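PDB 4Q25: phosphate-specific transport system accessory protein PhoU homolog from Pseudomonas aeruginosa, which probably takes part in regulating phosphate uptake as a homodimeric, all-helical accessory protein of the phosphate-specific transport system. Local coordinates for residues A[90-95]-A[215-220]. Sequence-based numbering, arbitrary orientation.
Sequences IISISK and VIYLVR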
loop_
_atom_site.group_PDB
_atom_site.type_symbol
_atom_site.label_atom_id
_atom_site.label_comp_id
_atom_site.label_asym_id
_atom_site.label_seq_id
_atom_site.Cartn_x
_atom_site.Cartn_y
_atom_site.Cartn_z
ATOM N N ILE A 90 8.708 -19.310 -5.683
ATOM C CA ILE A 90 8.934 -18.790 -4.335
ATOM C C ILE A 90 8.889 -17.257 -4.327
ATOM O O ILE A 90 8.302 -16.643 -3.442
ATOM C CB ILE A 90 10.305 -19.215 -3.795
ATOM C CG1 ILE A 90 10.396 -20.733 -3.677
ATOM C CG2 ILE A 90 10.598 -18.559 -2.444
ATOM C CD1 ILE A 90 9.504 -21.308 -2.608
ATOM N N ILE A 91 9.523 -16.643 -5.311
ATOM C CA ILE A 91 9.527 -15.199 -5.405
ATOM C C ILE A 91 8.124 -14.646 -5.652
ATOM O O ILE A 91 7.778 -13.607 -5.120
ATOM C CB ILE A 91 10.498 -14.720 -6.495
ATOM C CG1 ILE A 91 11.944 -14.958 -6.013
ATOM C CG2 ILE A 91 10.275 -13.247 -6.845
ATOM C CD1 ILE A 91 13.017 -14.524 -6.997
ATOM N N SER A 92 7.348 -15.325 -6.483
ATOM C CA SER A 92 5.985 -14.917 -6.773
ATOM C C SER A 92 5.131 -15.080 -5.535
ATOM O O SER A 92 4.218 -14.302 -5.301
ATOM C CB SER A 92 5.398 -15.751 -7.918
ATOM O OG SER A 92 5.943 -15.294 -9.142
ATOM N N ILE A 93 5.430 -16.090 -4.733
ATOM C CA ILE A 93 4.668 -16.299 -3.517
ATOM C C ILE A 93 4.967 -15.204 -2.489
ATOM O O ILE A 93 4.047 -14.587 -1.936
ATOM C CB ILE A 93 4.924 -17.670 -2.927
ATOM C CG1 ILE A 93 4.217 -18.723 -3.774
ATOM C CG2 ILE A 93 4.418 -17.740 -1.495
ATOM C CD1 ILE A 93 4.559 -20.160 -3.432
ATOM N N SER A 94 6.241 -14.945 -2.234
ATOM C CA SER A 94 6.574 -14.016 -1.171
ATOM C C SER A 94 6.130 -12.602 -1.520
ATOM O O SER A 94 5.721 -11.871 -0.658
ATOM C CB SER A 94 8.063 -14.069 -0.820
ATOM O OG SER A 94 8.828 -13.436 -1.803
ATOM N N LYS A 95 6.178 -12.217 -2.777
ATOM C CA LYS A 95 5.694 -10.901 -3.149
ATOM C C LYS A 95 4.177 -10.841 -3.131
ATOM O O LYS A 95 3.604 -9.807 -2.823
ATOM C CB LYS A 95 6.220 -10.474 -4.512
ATOM C CG LYS A 95 7.690 -10.114 -4.437
ATOM C CD LYS A 95 8.222 -9.490 -5.705
ATOM C CE LYS A 95 9.683 -9.110 -5.492
ATOM N NZ LYS A 95 10.276 -8.803 -6.804
ATOM N N VAL A 215 2.197 -13.741 -11.810
ATOM C CA VAL A 215 1.876 -15.026 -12.438
ATOM C C VAL A 215 2.408 -15.057 -13.873
ATOM O O VAL A 215 2.812 -16.098 -14.377
ATOM C CB VAL A 215 0.357 -15.325 -12.402
ATOM C CG1 VAL A 215 0.023 -16.604 -13.174
ATOM C CG2 VAL A 215 -0.118 -15.472 -10.956
ATOM N N ILE A 216 2.419 -13.901 -14.511
ATOM C CA ILE A 216 2.971 -13.781 -15.846
ATOM C C ILE A 216 4.468 -14.074 -15.784
ATOM O O ILE A 216 4.979 -14.944 -16.504
ATOM C CB ILE A 216 2.701 -12.375 -16.416
ATOM C CG1 ILE A 216 1.238 -12.285 -16.866
ATOM C CG2 ILE A 216 3.623 -12.077 -17.578
ATOM C CD1 ILE A 216 0.764 -10.885 -17.172
ATOM N N TYR A 217 5.155 -13.338 -14.914
ATOM C CA TYR A 217 6.587 -13.502 -14.688
ATOM C C TYR A 217 6.907 -14.947 -14.355
ATOM O O TYR A 217 7.825 -15.516 -14.910
ATOM C CB TYR A 217 7.068 -12.532 -13.584
ATOM C CG TYR A 217 8.292 -12.964 -12.820
ATOM C CD1 TYR A 217 9.574 -12.646 -13.269
ATOM C CD2 TYR A 217 8.170 -13.690 -11.638
ATOM C CE1 TYR A 217 10.697 -13.044 -12.558
ATOM C CE2 TYR A 217 9.284 -14.092 -10.922
ATOM C CZ TYR A 217 10.541 -13.767 -11.380
ATOM O OH TYR A 217 11.638 -14.184 -10.664
ATOM N N LEU A 218 6.128 -15.533 -13.465
ATOM C CA LEU A 218 6.249 -16.939 -13.118
ATOM C C LEU A 218 6.193 -17.831 -14.360
ATOM O O LEU A 218 7.055 -18.707 -14.539
ATOM C CB LEU A 218 5.129 -17.328 -12.154
ATOM C CG LEU A 218 5.134 -18.645 -11.377
ATOM C CD1 LEU A 218 3.857 -18.745 -10.558
ATOM C CD2 LEU A 218 5.242 -19.875 -12.265
ATOM N N VAL A 219 5.189 -17.616 -15.214
ATOM C CA VAL A 219 4.936 -18.527 -16.328
ATOM C C VAL A 219 5.835 -18.200 -17.520
ATOM O O VAL A 219 6.660 -19.017 -17.889
ATOM C CB VAL A 219 3.439 -18.564 -16.715
ATOM C CG1 VAL A 219 3.218 -19.313 -18.026
ATOM C CG2 VAL A 219 2.627 -19.223 -15.606
ATOM N N ARG A 220 5.688 -17.004 -18.094
ATOM C CA ARG A 220 6.500 -16.583 -19.245
ATOM C C ARG A 220 7.991 -16.554 -18.924
ATOM O O ARG A 220 8.827 -16.556 -19.826
ATOM C CB ARG A 220 6.073 -15.207 -19.767
ATOM C CG ARG A 220 5.143 -15.228 -20.980
ATOM C CD ARG A 220 5.259 -13.928 -21.788
ATOM N NE ARG A 220 4.317 -13.844 -22.917
ATOM C CZ ARG A 220 4.263 -12.841 -23.800
ATOM N NH1 ARG A 220 5.103 -11.809 -23.717
ATOM N NH2 ARG A 220 3.362 -12.871 -24.779
#
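Ser-92 OG slips in between Tyr-217 and Leu-218, meeting the tyrosine ring in plane at its edge, 3.7 Å from CD2, and lying 3.7 Å from Leu-218 CB. A serine suits this place because it is small: with its chi1 of -76° the hydroxyl stands beside its own backbone N, within hydrogen-bonding range of Arg-88 O one turn back, the stronger partner, and of Leu-214 O on the facing helix. Both carbonyls can only accept, so the single hydroxyl proton of this buried group must be shared between them. Segments 90-95 and 215-220 lie on helix 84-120 and helix 188-220 of the PhoU helical bundle and run antiparallel (176°), their axes 9.6 Å apart. Tyr-217, its CG anti to the backbone N (chi1 154°), reaches out from its helix toward helix 84-120 until its OH comes 3.9 Å from Ile-91 CD1. The isoleucine crosses the tyrosine at about a right angle and offers two branches, CG2 approaching the ring carbon CE2 obliquely at 4.3 Å. Both side chains also meet the apolar Val-74 of the second subunit, so this contact borders the dimer interface. Leu-218 turns its isobutyl group onto Leu-89, while its carbonyl oxygen accepts a hydrogen bond from Arg-88 NH2.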